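PDB 4OD7: Thiol:disulfide interchange protein from Proteus mirabilis, which probably acts as a periplasmic disulfide oxidoreductase of the DsbA type, exchanging dithiols and disulfides with other proteins during oxidative folding. Local coordinates for residues A21-E26 with V155-Y160; F30-C35 with G150-V155; Y42-T47 with E173-A178; Y160-D165 with D181-L186. The protein carries 1 engineered substitution. All blocks are in the same frame, centred on the assembly; numbering follows the deposited sequence.

Interaction 1: residues A21-E26 with V155-Y160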
loop_
_atom_site.group_PDB
_atom_site.type_symbol
_atom_site.label_atom_id
_atom_site.label_comp_id
_atom_site.label_asym_id
_atom_site.label_seq_id
_atom_site.Cartn_x
_atom_site.Cartn_y
_atom_site.Cartn_z
ATOM N N ALA A 21 -2.392 13.938 8.028
ATOM C CA ALA A 21 -2.249 12.675 7.339
ATOM C C ALA A 21 -3.028 11.655 8.129
ATOM O O ALA A 21 -3.224 11.824 9.322
ATOM C CB ALA A 21 -0.785 12.268 7.221
ATOM N N PRO A 22 -3.479 10.589 7.474
ATOM C CA PRO A 22 -4.023 9.441 8.197
ATOM C C PRO A 22 -3.040 8.910 9.256
ATOM O O PRO A 22 -1.836 9.178 9.143
ATOM C CB PRO A 22 -4.240 8.423 7.089
ATOM C CG PRO A 22 -4.388 9.218 5.890
ATOM C CD PRO A 22 -3.526 10.387 6.022
ATOM N N GLN A 23 -3.516 8.177 10.260
ATOM C CA GLN A 23 -2.615 7.702 11.347
ATOM C C GLN A 23 -1.600 6.653 10.788
ATOM O O GLN A 23 -0.450 6.549 11.250
ATOM C CB GLN A 23 -3.411 7.105 12.499
ATOM C CG GLN A 23 -3.933 8.094 13.506
ATOM C CD GLN A 23 -4.945 7.452 14.422
ATOM O OE1 GLN A 23 -6.099 7.256 14.039
ATOM N NE2 GLN A 23 -4.513 7.072 15.617
ATOM N N VAL A 24 -2.072 5.847 9.839
ATOM C CA VAL A 24 -1.204 4.918 9.099
ATOM C C VAL A 24 -1.345 5.097 7.558
ATOM O O VAL A 24 -2.438 4.988 7.019
ATOM C CB VAL A 24 -1.492 3.442 9.466
ATOM C CG1 VAL A 24 -0.510 2.532 8.732
ATOM C CG2 VAL A 24 -1.354 3.202 10.964
ATOM N N VAL A 25 -0.240 5.371 6.862
ATOM C CA VAL A 25 -0.239 5.435 5.401
ATOM C C VAL A 25 0.729 4.381 4.820
ATOM O O VAL A 25 1.929 4.433 5.048
ATOM C CB VAL A 25 0.177 6.796 4.855
ATOM C CG1 VAL A 25 -0.002 6.807 3.332
ATOM C CG2 VAL A 25 -0.643 7.933 5.507
ATOM N N GLU A 26 0.158 3.460 4.056
ATOM C CA GLU A 26 0.836 2.390 3.339
ATOM C C GLU A 26 1.131 2.831 1.884
ATOM O O GLU A 26 0.283 3.434 1.235
ATOM C CB GLU A 26 -0.077 1.171 3.363
ATOM C CG GLU A 26 -0.362 0.582 4.735
ATOM C CD GLU A 26 -1.363 -0.612 4.729
ATOM O OE1 GLU A 26 -1.603 -1.226 3.695
ATOM O OE2 GLU A 26 -2.027 -0.881 5.752
ATOM N N VAL A 155 4.194 4.883 6.917
ATOM C CA VAL A 155 4.551 6.029 7.741
ATOM C C VAL A 155 3.470 6.245 8.779
ATOM O O VAL A 155 2.286 6.102 8.463
ATOM C CB VAL A 155 4.766 7.258 6.909
ATOM C CG1 VAL A 155 5.155 8.429 7.807
ATOM C CG2 VAL A 155 5.853 6.949 5.882
ATOM N N ILE A 156 3.859 6.528 10.019
ATOM C CA ILE A 156 2.876 6.625 11.092
ATOM C C ILE A 156 2.798 8.034 11.662
ATOM O O ILE A 156 3.819 8.647 11.903
ATOM C CB ILE A 156 3.206 5.619 12.174
ATOM C CG1 ILE A 156 3.077 4.218 11.566
ATOM C CG2 ILE A 156 2.276 5.774 13.355
ATOM C CD1 ILE A 156 3.651 3.141 12.391
ATOM N N ASP A 157 1.569 8.533 11.841
ATOM C CA ASP A 157 1.307 9.882 12.347
ATOM C C ASP A 157 1.989 10.987 11.542
ATOM O O ASP A 157 2.178 12.117 12.043
ATOM C CB ASP A 157 1.702 9.969 13.819
ATOM C CG ASP A 157 0.806 9.122 14.697
ATOM O OD1 ASP A 157 -0.393 8.979 14.352
ATOM O OD2 ASP A 157 1.301 8.575 15.708
ATOM N N GLY A 158 2.284 10.675 10.279
ATOM C CA GLY A 158 2.967 11.592 9.386
ATOM C C GLY A 158 4.364 11.952 9.847
ATOM O O GLY A 158 4.965 12.885 9.324
ATOM N N LYS A 159 4.900 11.189 10.800
ATOM C CA LYS A 159 6.135 11.571 11.509
ATOM C C LYS A 159 7.172 10.433 11.615
ATOM O O LYS A 159 8.369 10.719 11.605
ATOM C CB LYS A 159 5.831 12.150 12.911
ATOM C CG LYS A 159 5.400 11.186 14.001
ATOM C CD LYS A 159 5.207 11.950 15.332
ATOM C CE LYS A 159 3.882 11.593 16.025
ATOM N NZ LYS A 159 3.717 12.150 17.417
ATOM N N TYR A 160 6.743 9.174 11.700
ATOM C CA TYR A 160 7.683 8.057 11.855
ATOM C C TYR A 160 7.649 7.134 10.655
ATOM O O TYR A 160 6.597 6.619 10.315
ATOM C CB TYR A 160 7.373 7.211 13.095
ATOM C CG TYR A 160 7.234 7.954 14.413
ATOM C CD1 TYR A 160 8.328 8.603 14.975
ATOM C CD2 TYR A 160 6.016 8.001 15.102
ATOM C CE1 TYR A 160 8.227 9.268 16.187
ATOM C CE2 TYR A 160 5.904 8.672 16.322
ATOM C CZ TYR A 160 7.018 9.309 16.859
ATOM O OH TYR A 160 6.946 9.992 18.066
HETATM O O HOH W 1 0.918 8.333 8.701
#

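Interaction 2: residues F30-C35 with G150-V155. Engineered in segment 30-35: S32 (natural residue Cys).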
loop_
_atom_site.group_PDB
_atom_site.type_symbol
_atom_site.label_atom_id
_atom_site.label_comp_id
_atom_site.label_asym_id
_atom_site.label_seq_id
_atom_site.Cartn_x
_atom_site.Cartn_y
_atom_site.Cartn_z
ATOM N N PHE A 30 1.781 -2.499 -7.497
ATOM C CA PHE A 30 1.414 -3.797 -8.021
ATOM C C PHE A 30 2.555 -4.398 -8.800
ATOM O O PHE A 30 2.595 -5.598 -9.004
ATOM C CB PHE A 30 0.215 -3.698 -8.902
ATOM C CG PHE A 30 -1.061 -3.576 -8.147
ATOM C CD1 PHE A 30 -1.522 -4.647 -7.366
ATOM C CD2 PHE A 30 -1.822 -2.404 -8.217
ATOM C CE1 PHE A 30 -2.730 -4.576 -6.679
ATOM C CE2 PHE A 30 -3.029 -2.319 -7.526
ATOM C CZ PHE A 30 -3.469 -3.412 -6.734
ATOM N N TYR A 31 3.519 -3.569 -9.178
ATOM C CA TYR A 31 4.712 -4.032 -9.899
ATOM C C TYR A 31 5.840 -4.584 -9.046
ATOM O O TYR A 31 6.670 -5.297 -9.534
ATOM C CB TYR A 31 5.270 -2.887 -10.711
ATOM C CG TYR A 31 4.521 -2.588 -11.987
ATOM C CD1 TYR A 31 4.778 -3.325 -13.130
ATOM C CD2 TYR A 31 3.569 -1.578 -12.056
ATOM C CE1 TYR A 31 4.145 -3.043 -14.312
ATOM C CE2 TYR A 31 2.919 -1.303 -13.251
ATOM C CZ TYR A 31 3.219 -2.048 -14.364
ATOM O OH TYR A 31 2.629 -1.828 -15.568
ATOM N N SER A 32 5.792 -4.297 -7.759
ATOM C CA SER A 32 6.845 -4.574 -6.824
ATOM C C SER A 32 6.787 -6.022 -6.268
ATOM O O SER A 32 5.805 -6.423 -5.635
ATOM C CB SER A 32 6.740 -3.532 -5.702
ATOM O OG SER A 32 7.367 -3.955 -4.525
ATOM N N PRO A 33 7.833 -6.828 -6.529
ATOM C CA PRO A 33 7.798 -8.152 -5.930
ATOM C C PRO A 33 7.806 -8.096 -4.421
ATOM O O PRO A 33 7.152 -8.885 -3.795
ATOM C CB PRO A 33 9.061 -8.829 -6.484
ATOM C CG PRO A 33 9.370 -8.099 -7.704
ATOM C CD PRO A 33 8.958 -6.684 -7.459
ATOM N N HIS A 34 8.507 -7.160 -3.834
ATOM C CA HIS A 34 8.477 -7.014 -2.393
ATOM C C HIS A 34 7.066 -6.650 -1.870
ATOM O O HIS A 34 6.672 -7.074 -0.817
ATOM C CB HIS A 34 9.487 -5.966 -1.955
ATOM C CG HIS A 34 10.915 -6.442 -1.979
ATOM N ND1 HIS A 34 11.743 -6.198 -3.044
ATOM C CD2 HIS A 34 11.660 -7.126 -1.085
ATOM C CE1 HIS A 34 12.935 -6.709 -2.803
ATOM N NE2 HIS A 34 12.904 -7.294 -1.628
ATOM N N CYS A 35 6.309 -5.842 -2.577
ATOM C CA CYS A 35 4.965 -5.550 -2.116
ATOM C C CYS A 35 4.075 -6.778 -2.139
ATOM O O CYS A 35 3.333 -7.028 -1.201
ATOM C CB CYS A 35 4.391 -4.481 -3.003
ATOM S SG CYS A 35 5.037 -2.922 -2.630
ATOM N N GLY A 150 10.725 4.137 -2.420
ATOM C CA GLY A 150 10.772 2.708 -2.491
ATOM C C GLY A 150 9.576 2.146 -1.772
ATOM O O GLY A 150 9.011 2.779 -0.886
ATOM N N VAL A 151 9.179 0.949 -2.178
ATOM C CA VAL A 151 8.021 0.279 -1.632
ATOM C C VAL A 151 8.334 -1.183 -1.407
ATOM O O VAL A 151 9.116 -1.787 -2.132
ATOM C CB VAL A 151 6.783 0.363 -2.559
ATOM C CG1 VAL A 151 6.171 1.765 -2.535
ATOM C CG2 VAL A 151 7.107 -0.099 -3.980
ATOM N N PRO A 152 7.653 -1.803 -0.451
ATOM C CA PRO A 152 6.586 -1.345 0.452
ATOM C C PRO A 152 7.076 -0.311 1.479
ATOM O O PRO A 152 8.226 -0.355 1.869
ATOM C CB PRO A 152 6.163 -2.653 1.117
ATOM C CG PRO A 152 7.280 -3.551 1.036
ATOM C CD PRO A 152 7.969 -3.233 -0.238
ATOM N N ALA A 153 6.246 0.632 1.882
ATOM C CA ALA A 153 6.656 1.606 2.892
ATOM C C ALA A 153 5.453 1.984 3.737
ATOM O O ALA A 153 4.371 1.983 3.226
ATOM C CB ALA A 153 7.239 2.817 2.229
ATOM N N MET A 154 5.640 2.304 5.016
ATOM C CA MET A 154 4.517 2.685 5.902
ATOM C C MET A 154 4.998 3.838 6.801
ATOM O O MET A 154 6.129 3.830 7.292
ATOM C CB MET A 154 4.047 1.472 6.737
ATOM C CG MET A 154 2.757 1.611 7.495
ATOM S SD MET A 154 2.358 0.178 8.520
ATOM C CE MET A 154 1.972 -1.054 7.302
ATOM N N VAL A 155 4.194 4.883 6.917
ATOM C CA VAL A 155 4.551 6.029 7.741
ATOM C C VAL A 155 3.470 6.245 8.779
ATOM O O VAL A 155 2.286 6.102 8.463
ATOM C CB VAL A 155 4.766 7.258 6.909
ATOM C CG1 VAL A 155 5.155 8.429 7.807
ATOM C CG2 VAL A 155 5.853 6.949 5.882
#

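Interaction 3: residues Y42-T47 with E173-A178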
loop_
_atom_site.group_PDB
_atom_site.type_symbol
_atom_site.label_atom_id
_atom_site.label_comp_id
_atom_site.label_asym_id
_atom_site.label_seq_id
_atom_site.Cartn_x
_atom_site.Cartn_y
_atom_site.Cartn_z
ATOM N N TYR A 42 2.932 -12.800 3.055
ATOM C CA TYR A 42 3.156 -12.672 4.486
ATOM C C TYR A 42 1.990 -11.979 5.192
ATOM O O TYR A 42 1.826 -12.146 6.395
ATOM C CB TYR A 42 4.440 -11.883 4.783
ATOM C CG TYR A 42 5.749 -12.551 4.391
ATOM C CD1 TYR A 42 5.847 -13.921 4.197
ATOM C CD2 TYR A 42 6.916 -11.798 4.286
ATOM C CE1 TYR A 42 7.047 -14.506 3.865
ATOM C CE2 TYR A 42 8.127 -12.379 3.956
ATOM C CZ TYR A 42 8.198 -13.730 3.755
ATOM O OH TYR A 42 9.420 -14.302 3.443
ATOM N N LYS A 43 1.220 -11.178 4.450
ATOM C CA LYS A 43 0.059 -10.474 4.996
ATOM C C LYS A 43 0.446 -9.540 6.154
ATOM O O LYS A 43 -0.200 -9.520 7.183
ATOM C CB LYS A 43 -0.962 -11.514 5.464
ATOM C CG LYS A 43 -1.416 -12.479 4.369
ATOM C CD LYS A 43 -2.312 -13.527 4.936
ATOM C CE LYS A 43 -2.752 -14.565 3.940
ATOM N NZ LYS A 43 -3.988 -15.262 4.459
ATOM N N VAL A 44 1.527 -8.790 6.015
ATOM C CA VAL A 44 1.966 -7.964 7.119
ATOM C C VAL A 44 1.008 -6.787 7.246
ATOM O O VAL A 44 0.590 -6.459 8.355
ATOM C CB VAL A 44 3.416 -7.483 6.942
ATOM C CG1 VAL A 44 3.886 -6.685 8.154
ATOM C CG2 VAL A 44 4.342 -8.641 6.751
ATOM N N ASN A 45 0.641 -6.136 6.143
ATOM C CA ASN A 45 -0.301 -4.995 6.274
ATOM C C ASN A 45 -1.684 -5.418 6.786
ATOM O O ASN A 45 -2.322 -4.705 7.534
ATOM C CB ASN A 45 -0.503 -4.234 4.970
ATOM C CG ASN A 45 -1.195 -5.051 3.916
ATOM O OD1 ASN A 45 -0.828 -6.182 3.663
ATOM N ND2 ASN A 45 -2.246 -4.508 3.350
ATOM N N SER A 46 -2.126 -6.597 6.405
ATOM C CA SER A 46 -3.395 -7.066 6.866
ATOM C C SER A 46 -3.340 -7.463 8.355
ATOM O O SER A 46 -4.295 -7.220 9.067
ATOM C CB SER A 46 -3.903 -8.158 5.928
ATOM O OG SER A 46 -2.936 -9.107 5.700
ATOM N N THR A 47 -2.256 -8.056 8.829
ATOM C CA THR A 47 -2.100 -8.338 10.252
ATOM C C THR A 47 -2.149 -7.038 11.043
ATOM O O THR A 47 -2.802 -6.938 12.070
ATOM C CB THR A 47 -0.758 -9.046 10.551
ATOM O OG1 THR A 47 -0.766 -10.338 9.953
ATOM C CG2 THR A 47 -0.518 -9.220 12.066
ATOM N N GLU A 173 5.943 -15.143 9.949
ATOM C CA GLU A 173 4.638 -15.136 10.615
ATOM C C GLU A 173 4.754 -14.321 11.870
ATOM O O GLU A 173 3.916 -13.492 12.148
ATOM C CB GLU A 173 4.213 -16.570 10.908
ATOM C CG GLU A 173 4.195 -17.508 9.645
ATOM C CD GLU A 173 5.578 -17.827 9.034
ATOM O OE1 GLU A 173 6.578 -17.256 9.479
ATOM O OE2 GLU A 173 5.673 -18.631 8.085
ATOM N N GLU A 174 5.809 -14.571 12.624
ATOM C CA GLU A 174 6.206 -13.723 13.737
ATOM C C GLU A 174 6.566 -12.321 13.298
ATOM O O GLU A 174 6.343 -11.369 14.048
ATOM C CB GLU A 174 7.359 -14.305 14.515
ATOM C CG GLU A 174 6.913 -15.301 15.522
ATOM C CD GLU A 174 7.990 -15.589 16.513
ATOM O OE1 GLU A 174 8.945 -14.785 16.603
ATOM O OE2 GLU A 174 7.884 -16.608 17.217
ATOM N N TYR A 175 7.130 -12.200 12.092
ATOM C CA TYR A 175 7.562 -10.902 11.585
ATOM C C TYR A 175 6.371 -10.024 11.457
ATOM O O TYR A 175 6.453 -8.875 11.805
ATOM C CB TYR A 175 8.242 -10.981 10.211
ATOM C CG TYR A 175 8.684 -9.629 9.672
ATOM C CD1 TYR A 175 9.835 -8.996 10.138
ATOM C CD2 TYR A 175 7.911 -8.964 8.735
ATOM C CE1 TYR A 175 10.224 -7.757 9.641
ATOM C CE2 TYR A 175 8.287 -7.721 8.244
ATOM C CZ TYR A 175 9.439 -7.120 8.714
ATOM O OH TYR A 175 9.792 -5.891 8.213
ATOM N N ALA A 176 5.291 -10.535 10.906
ATOM C CA ALA A 176 4.081 -9.735 10.736
ATOM C C ALA A 176 3.452 -9.369 12.083
ATOM O O ALA A 176 2.935 -8.269 12.265
ATOM C CB ALA A 176 3.126 -10.472 9.909
ATOM N N LYS A 177 3.484 -10.304 13.023
ATOM C CA LYS A 177 3.018 -10.044 14.362
ATOM C C LYS A 177 3.951 -9.051 15.002
ATOM O O LYS A 177 3.538 -8.161 15.744
ATOM C CB LYS A 177 2.934 -11.333 15.135
ATOM C CG LYS A 177 1.721 -12.133 14.735
ATOM C CD LYS A 177 1.590 -13.410 15.544
ATOM C CE LYS A 177 2.824 -14.288 15.338
ATOM N NZ LYS A 177 2.718 -15.622 15.962
ATOM N N ALA A 178 5.227 -9.254 14.750
ATOM C CA ALA A 178 6.243 -8.379 15.280
ATOM C C ALA A 178 6.095 -7.010 14.673
ATOM O O ALA A 178 6.376 -6.033 15.315
ATOM C CB ALA A 178 7.617 -8.928 14.995
#

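Interaction 4: residues Y160-D165 with D181-L186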
loop_
_atom_site.group_PDB
_atom_site.type_symbol
_atom_site.label_atom_id
_atom_site.label_comp_id
_atom_site.label_asym_id
_atom_site.label_seq_id
_atom_site.Cartn_x
_atom_site.Cartn_y
_atom_site.Cartn_z
ATOM N N TYR A 160 6.743 9.174 11.700
ATOM C CA TYR A 160 7.683 8.057 11.855
ATOM C C TYR A 160 7.649 7.134 10.655
ATOM O O TYR A 160 6.597 6.619 10.315
ATOM C CB TYR A 160 7.373 7.211 13.095
ATOM C CG TYR A 160 7.234 7.954 14.413
ATOM C CD1 TYR A 160 8.328 8.603 14.975
ATOM C CD2 TYR A 160 6.016 8.001 15.102
ATOM C CE1 TYR A 160 8.227 9.268 16.187
ATOM C CE2 TYR A 160 5.904 8.672 16.322
ATOM C CZ TYR A 160 7.018 9.309 16.859
ATOM O OH TYR A 160 6.946 9.992 18.066
ATOM N N LYS A 161 8.801 6.914 10.029
ATOM C CA LYS A 161 8.901 5.946 8.945
ATOM C C LYS A 161 9.426 4.607 9.441
ATOM O O LYS A 161 10.543 4.500 9.963
ATOM C CB LYS A 161 9.765 6.501 7.818
ATOM C CG LYS A 161 9.807 5.620 6.598
ATOM C CD LYS A 161 10.655 6.210 5.503
ATOM C CE LYS A 161 9.807 7.307 4.802
ATOM N NZ LYS A 161 10.371 7.905 3.552
ATOM N N MET A 162 8.590 3.584 9.291
ATOM C CA MET A 162 8.985 2.214 9.603
ATOM C C MET A 162 10.273 1.768 8.921
ATOM O O MET A 162 10.524 2.103 7.771
ATOM C CB MET A 162 7.895 1.229 9.229
ATOM C CG MET A 162 6.654 1.374 10.011
ATOM S SD MET A 162 6.840 1.070 11.761
ATOM C CE MET A 162 7.201 -0.667 11.930
ATOM N N LYS A 163 11.101 1.069 9.683
ATOM C CA LYS A 163 12.312 0.441 9.194
ATOM C C LYS A 163 12.102 -1.059 9.080
ATOM O O LYS A 163 12.250 -1.786 10.058
ATOM C CB LYS A 163 13.461 0.743 10.135
ATOM C CG LYS A 163 14.782 0.709 9.476
ATOM C CD LYS A 163 15.871 1.229 10.396
ATOM C CE LYS A 163 16.951 0.168 10.603
ATOM N NZ LYS A 163 17.896 0.057 9.482
ATOM N N ASN A 164 11.693 -1.496 7.891
ATOM C CA ASN A 164 11.249 -2.874 7.663
ATOM C C ASN A 164 12.368 -3.881 7.894
ATOM O O ASN A 164 12.106 -5.045 8.190
ATOM C CB ASN A 164 10.626 -3.029 6.269
ATOM C CG ASN A 164 9.290 -2.283 6.122
ATOM O OD1 ASN A 164 8.890 -1.527 6.988
ATOM N ND2 ASN A 164 8.642 -2.451 4.978
ATOM N N ASP A 165 13.603 -3.430 7.689
ATOM C CA ASP A 165 14.793 -4.264 7.907
ATOM C C ASP A 165 15.295 -4.071 9.332
ATOM O O ASP A 165 16.397 -4.447 9.659
ATOM C CB ASP A 165 15.897 -3.940 6.897
ATOM C CG ASP A 165 16.677 -2.712 7.217
ATOM O OD1 ASP A 165 16.202 -1.861 7.914
ATOM O OD2 ASP A 165 17.783 -2.544 6.681
ATOM N N ASP A 181 3.170 -5.414 16.179
ATOM C CA ASP A 181 3.552 -5.038 17.532
ATOM C C ASP A 181 4.200 -3.643 17.556
ATOM O O ASP A 181 3.827 -2.802 18.355
ATOM C CB ASP A 181 4.506 -6.092 18.065
ATOM C CG ASP A 181 4.485 -6.236 19.562
ATOM O OD1 ASP A 181 3.510 -5.801 20.223
ATOM O OD2 ASP A 181 5.466 -6.830 20.070
ATOM N N VAL A 182 5.187 -3.409 16.689
ATOM C CA VAL A 182 5.891 -2.107 16.603
ATOM C C VAL A 182 4.973 -0.926 16.244
ATOM O O VAL A 182 5.132 0.163 16.774
ATOM C CB VAL A 182 7.068 -2.175 15.607
ATOM C CG1 VAL A 182 7.754 -0.837 15.447
ATOM C CG2 VAL A 182 8.064 -3.183 16.099
ATOM N N VAL A 183 4.062 -1.133 15.292
ATOM C CA VAL A 183 3.148 -0.080 14.837
ATOM C C VAL A 183 2.284 0.456 15.958
ATOM O O VAL A 183 2.177 1.666 16.133
ATOM C CB VAL A 183 2.248 -0.568 13.713
ATOM C CG1 VAL A 183 1.169 0.471 13.383
ATOM C CG2 VAL A 183 3.096 -0.865 12.510
ATOM N N ASN A 184 1.684 -0.459 16.706
ATOM C CA ASN A 184 0.781 -0.114 17.797
ATOM C C ASN A 184 1.531 0.656 18.896
ATOM O O ASN A 184 0.946 1.490 19.596
ATOM C CB ASN A 184 0.181 -1.387 18.403
ATOM C CG ASN A 184 -0.846 -2.037 17.528
ATOM O OD1 ASN A 184 -1.245 -1.506 16.505
ATOM N ND2 ASN A 184 -1.265 -3.219 17.919
ATOM N N GLN A 185 2.840 0.414 19.013
ATOM C CA GLN A 185 3.656 1.134 19.978
ATOM C C GLN A 185 3.924 2.535 19.476
ATOM O O GLN A 185 3.931 3.480 20.249
ATOM C CB GLN A 185 4.979 0.395 20.249
ATOM N N LEU A 186 4.116 2.683 18.181
ATOM C CA LEU A 186 4.270 4.000 17.609
ATOM C C LEU A 186 2.962 4.757 17.602
ATOM O O LEU A 186 2.936 5.989 17.514
ATOM C CB LEU A 186 4.742 3.881 16.186
ATOM C CG LEU A 186 6.208 3.549 16.017
ATOM C CD1 LEU A 186 6.402 2.804 14.728
ATOM C CD2 LEU A 186 6.984 4.831 16.006
#

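Interaction 1: residues A21-E26 with V155-Y160
V24 and V25 pair with I156 and V155 in the antiparallel junction between strands 24-28 and 153-156, inside the mixed sheet of the thioredoxin fold. V25 and V155 form the hydrogen-bonded pair, with V25 N donating to V155 O at 3.1 Å and V155 N returning a bond to V25 O at 3.0 Å. V24 and I156 are the adjacent non-hydrogen-bonded pair. Just beyond the paired residues, D157 N donates to Q23 O at 2.9 Å, extending the backbone bonding by one step. Q23 O also receives a CA-H...O contact from I156 CA at 3.3 Å, and I156 CG2 lies against it. Beyond this point Q23 and D157 run side by side, their terminal planes nearly parallel; D157 CG stands beside its own backbone N (chi1 -67°), and D157 OD1 comes to 3.7 Å from Q23 CG. Q23 OE1 accepts from the backbone N of K57. A water knits the loop ends to the paired strands, accepting from G158 N at 3.1 Å and lying 2.9 Å from P22 O and 2.6 Å from V155 O. K159 and Y160 both face I156 in a classic bulge that leads into strand 160-162. On the sheet face of V24 and I156, I156 meets helix 172-187, whereas V25 and V155 face the other way, V25 onto Y61 of strand 58-62, V155 onto L14 and F146.

Interaction 2: residues F30-C35 with G150-V155
C35 and P152 bring their backbones together where the first turn of helix 33-41 meets the loop before strand 153-156, their CA atoms 5.2 Å apart. The peptide bond between V151 and P152 is cis, and no hydrogen bond joins the two segments. S32 occupies the N-cap position: S32 OG, anti to the backbone N (chi1 159°), accepts from C35 N at 2.9 Å. C35 SG, beside its own backbone N, lies against the cis bond, 3.6 Å from P152 N and 3.7 Å from V151 CB, with the proline CD close by. This is the thioredoxin-family pairing of a redox motif with a cis-proline loop. In another structure of this protein positions 32 and 35 form a disulfide; here S32 is an engineered replacement for cysteine, so that bond is absent. S32 CB lies 3.9 Å from V151 CG2, the methyl that sits between its own backbone N and carbonyl carbon, the crowded position; H34 CB rests 3.6 Å from P152 CD while the imidazole leads away from the loop. The bound peptide spans both segments: an acidic side chain of it hydrogen-bonds to S32 OG and H34 N, and its backbone pairs with that of V151. On strand 24-28, C35 touches F28 and V151 touches F27; V151 also packs on V63 and L66.

Interaction 3: residues Y42-T47 with E173-A178
V44 and T47 of helix 44-51 pack against A176 of helix 172-187 in an apolar helix-to-helix contact, partly buried and beside the bound peptide. The short alanine lets the backbones come near, with the CA atoms of V44 and A176 only 4.5 Å apart. V44 CG2, beside its own backbone N and anti to the carbonyl carbon, touches A176 CB at 3.8 Å and also meets the Y175 ring at its edge, near the ring plane, 4.1 Å from Y175 CD2. One turn further, T47 straddles the same alanine: T47 CG2 lies 3.6 Å from A176 O, and T47 OG1 3.9 Å from A176 CB. Within its own segment, T47 OG1 donates to K43 O at 2.9 Å. T47 N reaches the same oxygen from the opposite face of the carbonyl plane, so two bonds grip K43 O at the start of the helix, next to the alanine, with a weak third from S46 OG. Toward the peptide, the Y175 ring stacks on an aromatic side chain of it while Y175 OH binds N164 O, and Y42 packs on an apolar peptide side chain. With no hydrogen bond between the segments, the fit depends on shape: methyl groups close on a small residue, and the threonine hydroxyl can border that apolar surface because its proton is already engaged with K43 O.

Interaction 4: residues Y160-D165 with D181-L186
Y160 and M162 of strand 160-162 face V182, V183 and L186 of helix 172-187, the last strand and final helix of the thioredoxin fold, where the C-terminal helix lies over one face of the sheet. Strand and helix segments run antiparallel, their directions 178° apart and their axes 10.7 Å from each other; the contact between them is made by side chains. The tight part is the cluster of Y160, M162, V182 and L186. L186 CD2 sits over one face of the Y160 ring in a CH-pi contact, 3.8 Å from the centroid and 29° off the normal; it leans toward the CG-CD2 side, so that L186 CD2 is 3.4 Å from Y160 CD2. The other methyl of the leucine turns to the methionine, L186 CD1 meeting M162 SD at 3.5 Å, so one branched side chain serves two neighbours. I156 of the next strand touches M162, V183 and L186 and continues this buried layer. The Y160 ring also meets Y11 of strand 11-13, the planes steeply inclined. Past M162 the chain leaves the helix. K163, N164 and D165 make no contact with residues 181-186; K163 NZ instead forms a salt bridge with D165 OD1 at 3.0 Å, reached on the syn side and somewhat out of the carboxylate plane. D165 is solvent-exposed and packs on the backbone of the bound peptide. Within the tight cluster, by contrast, M162 is bent at chi2 and chi3; chi3 of -68° puts M162 CE 3.6 Å from V182 CG1.

How the interactions relate
Interactions 2 and 4 are buried, whereas 1 and 3 lie only partly inside, and the chemistry changes with place. Interaction 1 is backbone hydrogen bonding within the sheet; the other three have no hydrogen bond across their segments and rely on packing. Strand 153-156 joins interactions 1 and 2, which share V155, and M154 packs on V24 and E26. A probable hydrogen bond between M154 O and M162 N connects interactions 2 and 4. Helix 172-187 joins 3 and 4: its first part meets helix 44-51, its later part the sheet. Interaction 2, at the redox motif, is nested within the chain loop closed by interaction 1.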